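Long-range contacts in DUF3845 domain-containing protein (Bacteroides thetaiotaomicron VPI-5482, PDB 3GF6), which is a bacterial lipoprotein of unknown function with an all-beta fold: residues 57-66 with 76-86; 111-120 with 209-220. All coordinates share one frame; numbering follows the deposited sequence.

Interaction 1 (57-66 with 76-86)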
loop_
_atom_site.group_PDB
_atom_site.type_symbol
_atom_site.label_atom_id
_atom_site.label_comp_id
_atom_site.label_asym_id
_atom_site.label_seq_id
_atom_site.Cartn_x
_atom_site.Cartn_y
_atom_site.Cartn_z
ATOM N N LEU A 57 10.508 -1.693 -14.268
ATOM C CA LEU A 57 10.588 -0.875 -13.048
ATOM C C LEU A 57 9.704 -1.467 -11.948
ATOM O O LEU A 57 8.466 -1.384 -12.028
ATOM C CB LEU A 57 10.174 0.556 -13.361
ATOM C CG LEU A 57 10.966 1.320 -14.429
ATOM C CD1 LEU A 57 10.165 2.573 -14.836
ATOM C CD2 LEU A 57 12.350 1.693 -13.920
ATOM N N THR A 58 10.345 -2.010 -10.924
ATOM C CA THR A 58 9.648 -2.620 -9.771
ATOM C C THR A 58 9.788 -1.651 -8.596
ATOM O O THR A 58 10.922 -1.273 -8.220
ATOM C CB THR A 58 10.227 -3.965 -9.435
ATOM O OG1 THR A 58 10.286 -4.769 -10.627
ATOM C CG2 THR A 58 9.348 -4.621 -8.360
ATOM N N PHE A 59 8.656 -1.221 -8.025
ATOM C CA PHE A 59 8.691 -0.262 -6.919
ATOM C C PHE A 59 7.510 -0.374 -6.029
ATOM O O PHE A 59 6.502 -0.999 -6.400
ATOM C CB PHE A 59 8.873 1.192 -7.404
ATOM C CG PHE A 59 7.871 1.634 -8.417
ATOM C CD1 PHE A 59 6.612 2.106 -8.050
ATOM C CD2 PHE A 59 8.175 1.567 -9.753
ATOM C CE1 PHE A 59 5.681 2.475 -9.060
ATOM C CE2 PHE A 59 7.263 1.953 -10.729
ATOM C CZ PHE A 59 6.034 2.423 -10.376
HETATM N N MSE A 60 7.646 0.177 -4.815
HETATM C CA MSE A 60 6.557 0.158 -3.898
HETATM C C MSE A 60 6.263 1.559 -3.370
HETATM O O MSE A 60 7.085 2.471 -3.477
HETATM C CB MSE A 60 6.794 -0.852 -2.756
HETATM C CG MSE A 60 7.909 -0.494 -1.921
HETATM SE SE MSE A 60 7.366 0.521 -0.331
HETATM C CE MSE A 60 9.157 0.223 0.365
ATOM N N ILE A 61 5.045 1.687 -2.846
ATOM C CA ILE A 61 4.553 2.969 -2.354
ATOM C C ILE A 61 4.288 2.820 -0.861
ATOM O O ILE A 61 3.587 1.888 -0.391
ATOM C CB ILE A 61 3.247 3.414 -3.053
ATOM C CG1 ILE A 61 3.404 3.445 -4.568
ATOM C CG2 ILE A 61 2.772 4.794 -2.481
ATOM C CD1 ILE A 61 4.501 4.354 -5.057
ATOM N N ASP A 62 4.856 3.741 -0.082
ATOM C CA ASP A 62 4.477 3.891 1.335
ATOM C C ASP A 62 3.239 4.774 1.327
ATOM O O ASP A 62 3.300 5.934 0.910
ATOM C CB ASP A 62 5.572 4.573 2.173
ATOM C CG ASP A 62 6.782 3.663 2.442
ATOM O OD1 ASP A 62 6.789 2.470 2.097
ATOM O OD2 ASP A 62 7.770 4.168 2.986
ATOM N N LEU A 63 2.118 4.240 1.796
ATOM C CA LEU A 63 0.826 4.930 1.691
ATOM C C LEU A 63 0.598 5.811 2.912
ATOM O O LEU A 63 0.644 5.346 4.058
ATOM C CB LEU A 63 -0.313 3.937 1.562
ATOM C CG LEU A 63 -0.354 3.214 0.201
ATOM C CD1 LEU A 63 -1.316 2.027 0.383
ATOM C CD2 LEU A 63 -0.787 4.126 -0.914
ATOM N N LYS A 64 0.361 7.091 2.658
ATOM C CA LYS A 64 0.236 8.069 3.728
ATOM C C LYS A 64 -0.903 9.045 3.420
ATOM O O LYS A 64 -1.243 9.239 2.259
ATOM C CB LYS A 64 1.549 8.860 3.897
ATOM C CG LYS A 64 2.733 7.982 4.263
ATOM C CD LYS A 64 4.012 8.799 4.510
ATOM C CE LYS A 64 5.153 7.817 4.725
ATOM N NZ LYS A 64 6.431 8.476 5.031
ATOM N N ASN A 65 -1.440 9.677 4.473
ATOM C CA ASN A 65 -2.427 10.747 4.365
ATOM C C ASN A 65 -1.894 11.975 5.100
ATOM O O ASN A 65 -1.215 11.809 6.118
ATOM C CB ASN A 65 -3.801 10.324 4.907
ATOM C CG ASN A 65 -4.325 9.067 4.222
ATOM O OD1 ASN A 65 -4.491 9.065 3.021
ATOM N ND2 ASN A 65 -4.589 7.992 4.996
ATOM N N GLN A 66 -2.211 13.180 4.607
ATOM C CA GLN A 66 -1.471 14.385 5.028
ATOM C C GLN A 66 -1.840 14.901 6.422
ATOM O O GLN A 66 -1.015 15.578 7.039
ATOM C CB GLN A 66 -1.583 15.516 4.015
ATOM C CG GLN A 66 -0.909 15.224 2.648
ATOM C CD GLN A 66 -0.642 16.486 1.860
ATOM O OE1 GLN A 66 -1.446 16.895 1.015
ATOM N NE2 GLN A 66 0.475 17.133 2.157
ATOM N N ASN A 76 3.782 6.759 11.145
ATOM C CA ASN A 76 4.341 6.822 9.792
ATOM C C ASN A 76 3.340 6.945 8.689
ATOM O O ASN A 76 3.716 7.226 7.575
ATOM C CB ASN A 76 5.212 5.602 9.501
ATOM C CG ASN A 76 6.417 5.498 10.432
ATOM O OD1 ASN A 76 6.914 6.504 10.974
ATOM N ND2 ASN A 76 6.917 4.269 10.603
ATOM N N GLY A 77 2.058 6.747 8.968
ATOM C CA GLY A 77 1.035 6.932 7.982
ATOM C C GLY A 77 0.629 8.370 7.735
ATOM O O GLY A 77 -0.295 8.614 6.975
ATOM N N VAL A 78 1.298 9.312 8.404
ATOM C CA VAL A 78 1.050 10.741 8.212
ATOM C C VAL A 78 2.111 11.340 7.321
ATOM O O VAL A 78 3.308 11.243 7.604
ATOM C CB VAL A 78 1.025 11.491 9.559
ATOM C CG1 VAL A 78 0.791 13.032 9.339
ATOM C CG2 VAL A 78 -0.016 10.870 10.483
ATOM N N GLY A 79 1.665 11.923 6.225
ATOM C CA GLY A 79 2.553 12.616 5.306
ATOM C C GLY A 79 2.080 12.450 3.874
ATOM O O GLY A 79 0.897 12.243 3.631
ATOM N N LYS A 80 3.003 12.590 2.926
ATOM C CA LYS A 80 2.739 12.282 1.521
ATOM C C LYS A 80 3.348 10.916 1.182
ATOM O O LYS A 80 4.474 10.611 1.578
ATOM C CB LYS A 80 3.279 13.343 0.535
ATOM C CG LYS A 80 2.622 14.717 0.648
ATOM C CD LYS A 80 3.399 15.749 -0.167
ATOM C CE LYS A 80 3.053 17.160 0.234
ATOM N NZ LYS A 80 3.791 18.169 -0.592
ATOM N N SER A 81 2.573 10.105 0.472
ATOM C CA SER A 81 3.026 8.830 -0.085
ATOM C C SER A 81 4.315 9.018 -0.888
ATOM O O SER A 81 4.553 10.076 -1.483
ATOM C CB SER A 81 1.917 8.238 -0.972
ATOM O OG SER A 81 0.760 7.958 -0.203
ATOM N N LYS A 82 5.165 8.004 -0.879
ATOM C CA LYS A 82 6.419 8.056 -1.575
ATOM C C LYS A 82 6.731 6.697 -2.228
ATOM O O LYS A 82 6.219 5.657 -1.823
ATOM C CB LYS A 82 7.523 8.468 -0.626
ATOM C CG LYS A 82 7.822 7.461 0.398
ATOM C CD LYS A 82 9.011 7.908 1.281
ATOM C CE LYS A 82 9.300 6.863 2.320
ATOM N NZ LYS A 82 10.435 7.287 3.226
ATOM N N LEU A 83 7.586 6.746 -3.215
ATOM C CA LEU A 83 7.934 5.617 -4.073
ATOM C C LEU A 83 9.390 5.220 -3.837
ATOM O O LEU A 83 10.303 6.076 -3.846
ATOM C CB LEU A 83 7.766 6.071 -5.523
ATOM C CG LEU A 83 8.052 5.141 -6.702
ATOM C CD1 LEU A 83 7.258 5.585 -7.920
ATOM C CD2 LEU A 83 9.583 4.949 -7.037
ATOM N N THR A 84 9.614 3.927 -3.736
ATOM C CA THR A 84 10.924 3.366 -3.461
ATOM C C THR A 84 11.166 2.251 -4.448
ATOM O O THR A 84 10.358 1.350 -4.532
ATOM C CB THR A 84 10.981 2.762 -2.024
ATOM O OG1 THR A 84 10.752 3.791 -1.060
ATOM C CG2 THR A 84 12.383 2.153 -1.753
HETATM N N MSE A 85 12.299 2.294 -5.166
HETATM C CA MSE A 85 12.681 1.181 -6.027
HETATM C C MSE A 85 13.050 -0.104 -5.285
HETATM O O MSE A 85 13.584 -0.072 -4.167
HETATM C CB MSE A 85 13.883 1.563 -6.862
HETATM C CG MSE A 85 13.696 2.797 -7.757
HETATM SE SE MSE A 85 12.228 2.702 -9.013
HETATM C CE MSE A 85 12.794 1.115 -10.016
ATOM N N SER A 86 12.790 -1.231 -5.953
ATOM C CA SER A 86 13.265 -2.527 -5.478
ATOM C C SER A 86 14.770 -2.576 -5.565
ATOM O O SER A 86 15.427 -1.651 -6.084
ATOM C CB SER A 86 12.662 -3.679 -6.280
ATOM O OG SER A 86 13.297 -3.844 -7.521
HETATM O O HOH W 1 10.339 5.027 4.933
HETATM O O HOH W 2 5.789 9.775 7.617
HETATM O O HOH W 3 6.934 10.144 2.657
#
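Leu83 lies on the ring of Phe59 where strand 82-85 pairs antiparallel with strand 57-62 in one sheet of this all-beta fold. CD1 of Leu83 makes a CH-pi contact over the Phe59 face, 3.9 Å from the centroid and displaced toward the rim. The ring gets there because CG of Phe59 sits between backbone N and carbonyl carbon (chi1 54°). Met85, present as selenomethionine and folded at chi2 and chi3, brings its selenium SE obliquely to the same ring, a Met-aromatic contact with SE 5.3 Å from the centroid, and its CE reaches CD2 of Leu57. Beside them, CD1 of Ile61 touches CB of Leu83 at 3.7 Å. On the face of Met60 and Asp62, Lys82 runs alongside Asp62; its NZ stops 4.1 Å from OD2, and a water spans the two, weakly on the aspartate side. Beyond the strand, Ser81 OG accepts the backbone N-H of Lys64 and is also hydrogen-bonded to Tyr40. The extended Lys64 chain crosses the loop 76-80, CE passing 3.2 Å from Asn76 O. Two waters accept from its NZ: one donates to Lys80 O at 2.7 Å, the other to Val78 O at 2.9 Å.

Interaction 2 (111-120 with 209-220); sequences KYAVKLRLKG and IDKESYFELYEQ. With EDO (1,2-ethanediol), chain G; EDO (1,2-ethanediol), chain C.
Tyr214 lays its ring over the backbone of Leu116 and Arg117, where strands 112-120 and 214-219 pair as neighbours in the second antiparallel sheet of the all-beta fold. Backbone bonds join Ala113 with Tyr218, Lys115 with Glu216 and Arg117 with Tyr214, two to each pair; beyond Arg117 the register shifts by two at the type I turn Asp210-Ser213. There Ser213 OG accepts from Lys119 N (2.9 Å) and donates to Asp210 O. Among apolar contacts, Leu217 CD1 meets Val114 CG2 at 3.6 Å. With CG between backbone N and carbonyl carbon (chi1 76°), the Tyr214 ring leans across the strand, bringing CE2 3.7 Å from Arg117 CB. Replacing Tyr214 with alanine would probably leave Arg117 CB and the backbone beneath without their aromatic cover. Among charges, Lys119 NZ, in one of two conformers, makes a tentative salt bridge with Asp210 OD2 (3.2 Å), its hydrogen bond weak; Asp210 OD1 is salt-bridged to Arg208. Glu212 CB covers one face of the Arg117 guanidinium, whose NE pairs with Asp175. Strand 171-183 hydrogen-bonds along the other edge of 112-120, strand 29-35 adjoins 214-219, and Val114, Leu116 and Phe215 face strand 187-198 of the other sheet.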
loop_
_atom_site.group_PDB
_atom_site.type_symbol
_atom_site.label_atom_id
_atom_site.label_comp_id
_atom_site.label_asym_id
_atom_site.label_seq_id
_atom_site.Cartn_x
_atom_site.Cartn_y
_atom_site.Cartn_z
ATOM N N LYS A 111 -5.670 -6.321 20.685
ATOM C CA LYS A 111 -6.424 -6.733 19.506
ATOM C C LYS A 111 -6.819 -5.464 18.769
ATOM O O LYS A 111 -7.266 -4.485 19.396
ATOM C CB LYS A 111 -7.682 -7.521 19.909
ATOM C CG LYS A 111 -7.409 -8.934 20.468
ATOM C CD LYS A 111 -6.739 -9.833 19.412
ATOM C CE LYS A 111 -6.497 -11.267 19.916
ATOM N NZ LYS A 111 -5.525 -11.382 21.053
ATOM N N TYR A 112 -6.680 -5.480 17.450
ATOM C CA TYR A 112 -6.814 -4.276 16.659
ATOM C C TYR A 112 -7.903 -4.370 15.603
ATOM O O TYR A 112 -8.158 -5.445 15.050
ATOM C CB TYR A 112 -5.492 -3.959 15.960
ATOM C CG TYR A 112 -4.351 -3.545 16.845
ATOM C CD1 TYR A 112 -4.277 -2.253 17.343
ATOM C CD2 TYR A 112 -3.333 -4.453 17.193
ATOM C CE1 TYR A 112 -3.194 -1.837 18.149
ATOM C CE2 TYR A 112 -2.244 -4.071 17.971
ATOM C CZ TYR A 112 -2.187 -2.744 18.465
ATOM O OH TYR A 112 -1.143 -2.326 19.253
ATOM N N ALA A 113 -8.517 -3.216 15.299
ATOM C CA ALA A 113 -9.462 -3.098 14.194
ATOM C C ALA A 113 -8.997 -1.963 13.315
ATOM O O ALA A 113 -8.480 -0.960 13.819
ATOM C CB ALA A 113 -10.892 -2.826 14.718
ATOM N N VAL A 114 -9.175 -2.114 12.004
ATOM C CA VAL A 114 -8.756 -1.132 11.019
ATOM C C VAL A 114 -9.954 -0.721 10.170
ATOM O O VAL A 114 -10.737 -1.562 9.732
ATOM C CB VAL A 114 -7.610 -1.699 10.086
ATOM C CG1 VAL A 114 -7.326 -0.795 8.889
ATOM C CG2 VAL A 114 -6.315 -1.890 10.893
ATOM N N LYS A 115 -10.056 0.580 9.907
ATOM C CA LYS A 115 -11.012 1.121 8.942
ATOM C C LYS A 115 -10.222 2.007 8.024
ATOM O O LYS A 115 -9.487 2.906 8.502
ATOM C CB LYS A 115 -12.090 1.965 9.645
ATOM C CG LYS A 115 -12.882 1.157 10.725
ATOM C CD LYS A 115 -13.922 2.001 11.418
ATOM C CE LYS A 115 -14.776 1.183 12.383
ATOM N NZ LYS A 115 -15.707 0.282 11.684
ATOM N N LEU A 116 -10.307 1.725 6.728
ATOM C CA LEU A 116 -9.578 2.527 5.773
ATOM C C LEU A 116 -10.316 2.693 4.476
ATOM O O LEU A 116 -11.202 1.897 4.131
ATOM C CB LEU A 116 -8.162 1.970 5.535
ATOM C CG LEU A 116 -7.974 0.614 4.835
ATOM C CD1 LEU A 116 -8.136 0.731 3.303
ATOM C CD2 LEU A 116 -6.604 0.021 5.176
ATOM N N ARG A 117 -9.975 3.757 3.764
ATOM C CA ARG A 117 -10.382 3.931 2.366
ATOM C C ARG A 117 -9.146 4.381 1.602
ATOM O O ARG A 117 -8.426 5.240 2.072
ATOM C CB ARG A 117 -11.515 4.947 2.214
ATOM C CG ARG A 117 -12.009 5.119 0.774
ATOM C CD ARG A 117 -13.307 5.951 0.794
ATOM N NE ARG A 117 -13.842 6.178 -0.538
ATOM C CZ ARG A 117 -14.830 7.028 -0.789
ATOM N NH1 ARG A 117 -15.373 7.722 0.210
ATOM N NH2 ARG A 117 -15.260 7.196 -2.030
ATOM N N LEU A 118 -8.885 3.760 0.449
ATOM C CA LEU A 118 -7.802 4.142 -0.439
ATOM C C LEU A 118 -8.420 4.434 -1.785
ATOM O O LEU A 118 -8.968 3.508 -2.446
ATOM C CB LEU A 118 -6.755 3.012 -0.555
ATOM C CG LEU A 118 -5.657 3.261 -1.589
ATOM C CD1 LEU A 118 -4.846 4.445 -1.116
ATOM C CD2 LEU A 118 -4.732 2.018 -1.796
ATOM N N LYS A 119 -8.416 5.730 -2.160
ATOM C CA LYS A 119 -9.056 6.190 -3.382
ATOM C C LYS A 119 -8.061 7.047 -4.117
ATOM O O LYS A 119 -7.411 7.877 -3.508
ATOM C CB LYS A 119 -10.343 6.994 -3.066
ATOM C CG LYS A 119 -11.053 7.594 -4.289
ATOM C CD LYS A 119 -12.375 8.255 -3.883
ATOM C CE LYS A 119 -13.034 9.060 -5.001
ATOM N NZ LYS A 119 -12.714 8.527 -6.348
ATOM N N GLY A 120 -7.949 6.838 -5.415
ATOM C CA GLY A 120 -6.958 7.550 -6.213
ATOM C C GLY A 120 -6.641 6.911 -7.540
ATOM O O GLY A 120 -7.436 6.170 -8.074
ATOM N N ILE A 209 -3.636 10.553 -4.693
ATOM C CA ILE A 209 -4.359 10.061 -3.522
ATOM C C ILE A 209 -5.484 11.085 -3.332
ATOM O O ILE A 209 -5.224 12.298 -3.109
ATOM C CB ILE A 209 -3.484 9.994 -2.270
ATOM C CG1 ILE A 209 -2.345 8.986 -2.479
ATOM C CG2 ILE A 209 -4.343 9.708 -1.004
ATOM C CD1 ILE A 209 -2.806 7.484 -2.681
ATOM N N ASP A 210 -6.715 10.596 -3.489
ATOM C CA ASP A 210 -7.898 11.455 -3.408
ATOM C C ASP A 210 -8.167 11.789 -1.951
ATOM O O ASP A 210 -7.851 11.022 -1.016
ATOM C CB ASP A 210 -9.134 10.814 -4.037
ATOM C CG ASP A 210 -9.082 10.771 -5.576
ATOM O OD1 ASP A 210 -8.115 11.199 -6.194
ATOM O OD2 ASP A 210 -10.036 10.265 -6.178
ATOM N N LYS A 211 -8.823 12.919 -1.770
ATOM C CA LYS A 211 -9.094 13.468 -0.438
ATOM C C LYS A 211 -9.934 12.547 0.452
ATOM O O LYS A 211 -9.869 12.664 1.655
ATOM C CB LYS A 211 -9.741 14.853 -0.565
ATOM C CG LYS A 211 -11.203 14.873 -0.824
ATOM C CD LYS A 211 -11.708 16.311 -1.056
ATOM C CE LYS A 211 -12.164 16.535 -2.481
ATOM N NZ LYS A 211 -13.333 15.664 -2.846
ATOM N N GLU A 212 -10.708 11.630 -0.143
ATOM C CA GLU A 212 -11.519 10.681 0.605
ATOM C C GLU A 212 -10.683 9.600 1.315
ATOM O O GLU A 212 -11.187 8.918 2.180
ATOM C CB GLU A 212 -12.518 9.967 -0.313
ATOM C CG GLU A 212 -13.645 10.842 -0.870
ATOM C CD GLU A 212 -13.270 11.706 -2.057
ATOM O OE1 GLU A 212 -12.158 11.645 -2.628
ATOM O OE2 GLU A 212 -14.132 12.503 -2.413
ATOM N N SER A 213 -9.410 9.438 0.951
ATOM C CA SER A 213 -8.585 8.404 1.535
ATOM C C SER A 213 -8.349 8.710 3.011
ATOM O O SER A 213 -8.147 9.863 3.395
ATOM C CB SER A 213 -7.265 8.263 0.794
ATOM O OG SER A 213 -7.441 7.995 -0.588
ATOM N N TYR A 214 -8.413 7.667 3.831
ATOM C CA TYR A 214 -8.152 7.769 5.269
ATOM C C TYR A 214 -7.759 6.418 5.840
ATOM O O TYR A 214 -8.014 5.371 5.239
ATOM C CB TYR A 214 -9.378 8.293 6.042
ATOM C CG TYR A 214 -10.481 7.294 6.240
ATOM C CD1 TYR A 214 -10.499 6.471 7.365
ATOM C CD2 TYR A 214 -11.495 7.165 5.304
ATOM C CE1 TYR A 214 -11.505 5.529 7.561
ATOM C CE2 TYR A 214 -12.525 6.255 5.474
ATOM C CZ TYR A 214 -12.511 5.420 6.600
ATOM O OH TYR A 214 -13.524 4.553 6.798
ATOM N N PHE A 215 -7.195 6.463 7.035
ATOM C CA PHE A 215 -6.749 5.274 7.729
ATOM C C PHE A 215 -7.006 5.458 9.196
ATOM O O PHE A 215 -6.604 6.464 9.748
ATOM C CB PHE A 215 -5.245 5.092 7.495
ATOM C CG PHE A 215 -4.665 3.960 8.261
ATOM C CD1 PHE A 215 -4.707 2.675 7.737
ATOM C CD2 PHE A 215 -4.171 4.141 9.548
ATOM C CE1 PHE A 215 -4.201 1.604 8.475
ATOM C CE2 PHE A 215 -3.692 3.077 10.293
ATOM C CZ PHE A 215 -3.694 1.816 9.759
ATOM N N GLU A 216 -7.648 4.471 9.839
ATOM C CA GLU A 216 -7.925 4.464 11.279
ATOM C C GLU A 216 -7.549 3.132 11.877
ATOM O O GLU A 216 -7.808 2.092 11.269
ATOM C CB GLU A 216 -9.401 4.693 11.593
ATOM C CG GLU A 216 -9.891 6.020 11.120
ATOM C CD GLU A 216 -11.379 6.247 11.341
ATOM O OE1 GLU A 216 -12.105 5.334 11.756
ATOM O OE2 GLU A 216 -11.814 7.381 11.098
ATOM N N LEU A 217 -6.984 3.181 13.080
ATOM C CA LEU A 217 -6.594 2.001 13.838
ATOM C C LEU A 217 -7.127 2.111 15.283
ATOM O O LEU A 217 -6.867 3.100 15.976
ATOM C CB LEU A 217 -5.075 1.850 13.877
ATOM C CG LEU A 217 -4.511 0.629 14.617
ATOM C CD1 LEU A 217 -4.968 -0.712 13.995
ATOM C CD2 LEU A 217 -2.964 0.711 14.629
ATOM N N TYR A 218 -7.863 1.090 15.695
ATOM C CA TYR A 218 -8.425 0.980 17.024
ATOM C C TYR A 218 -7.780 -0.162 17.794
ATOM O O TYR A 218 -7.520 -1.226 17.227
ATOM C CB TYR A 218 -9.942 0.717 16.940
ATOM C CG TYR A 218 -10.688 1.839 16.279
ATOM C CD1 TYR A 218 -10.813 1.905 14.887
ATOM C CD2 TYR A 218 -11.220 2.888 17.046
ATOM C CE1 TYR A 218 -11.477 2.979 14.275
ATOM C CE2 TYR A 218 -11.881 3.947 16.441
ATOM C CZ TYR A 218 -11.999 3.984 15.062
ATOM O OH TYR A 218 -12.658 5.021 14.472
ATOM N N GLU A 219 -7.555 0.058 19.092
ATOM C CA GLU A 219 -7.355 -1.013 20.038
ATOM C C GLU A 219 -8.753 -1.406 20.542
ATOM O O GLU A 219 -9.500 -0.550 20.986
ATOM C CB GLU A 219 -6.507 -0.580 21.220
ATOM C CG GLU A 219 -5.060 -0.372 20.956
ATOM C CD GLU A 219 -4.271 -0.005 22.221
ATOM O OE1 GLU A 219 -4.838 -0.051 23.338
ATOM O OE2 GLU A 219 -3.093 0.391 22.083
ATOM N N GLN A 220 -9.120 -2.677 20.421
ATOM C CA GLN A 220 -10.440 -3.146 20.864
ATOM C C GLN A 220 -10.516 -3.376 22.366
ATOM O O GLN A 220 -9.600 -3.947 22.944
ATOM C CB GLN A 220 -10.807 -4.454 20.152
ATOM C CG GLN A 220 -10.918 -4.301 18.680
ATOM C CD GLN A 220 -11.147 -5.606 17.922
ATOM O OE1 GLN A 220 -10.651 -5.750 16.823
ATOM N NE2 GLN A 220 -11.945 -6.514 18.477
HETATM C C1 EDO G . -13.885 1.494 5.898
HETATM O O1 EDO G . -13.889 2.514 4.893
HETATM C C2 EDO G . -15.343 1.093 6.136
HETATM O O2 EDO G . -15.789 1.612 7.389
HETATM C C1 EDO C . -16.469 7.131 3.140
HETATM O O1 EDO C . -15.156 7.613 3.270
HETATM C C2 EDO C . -17.029 7.088 4.521
HETATM O O2 EDO C . -17.349 8.438 4.753
HETATM O O HOH W 4 -7.079 -4.827 22.849
HETATM O O HOH W 5 -1.397 0.234 20.290
#

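Interactions 1 and 2 belong to the two different antiparallel sheets of the chain, their centres 16 Å apart, and meet where the segment after strand 57-62 reaches the turn before strand 214-219. Asn65 makes the join: its ND2 lies 3.6 Å from Tyr214 CA, and its OD1 lies 3.6 Å from Ser213 CB. Both ends of this amide are hydrogen-bonded elsewhere, to Ser34 and Asn36, and Asn36 also bonds Ser213 O. Strand 187-198 touches both contacts, through Phe59 in interaction 1 and Leu116 in interaction 2. The function is unknown, and neither contact can be tied to an active site; the two ethanediols beside Tyr214 in interaction 2 are probably from the crystallisation liquor.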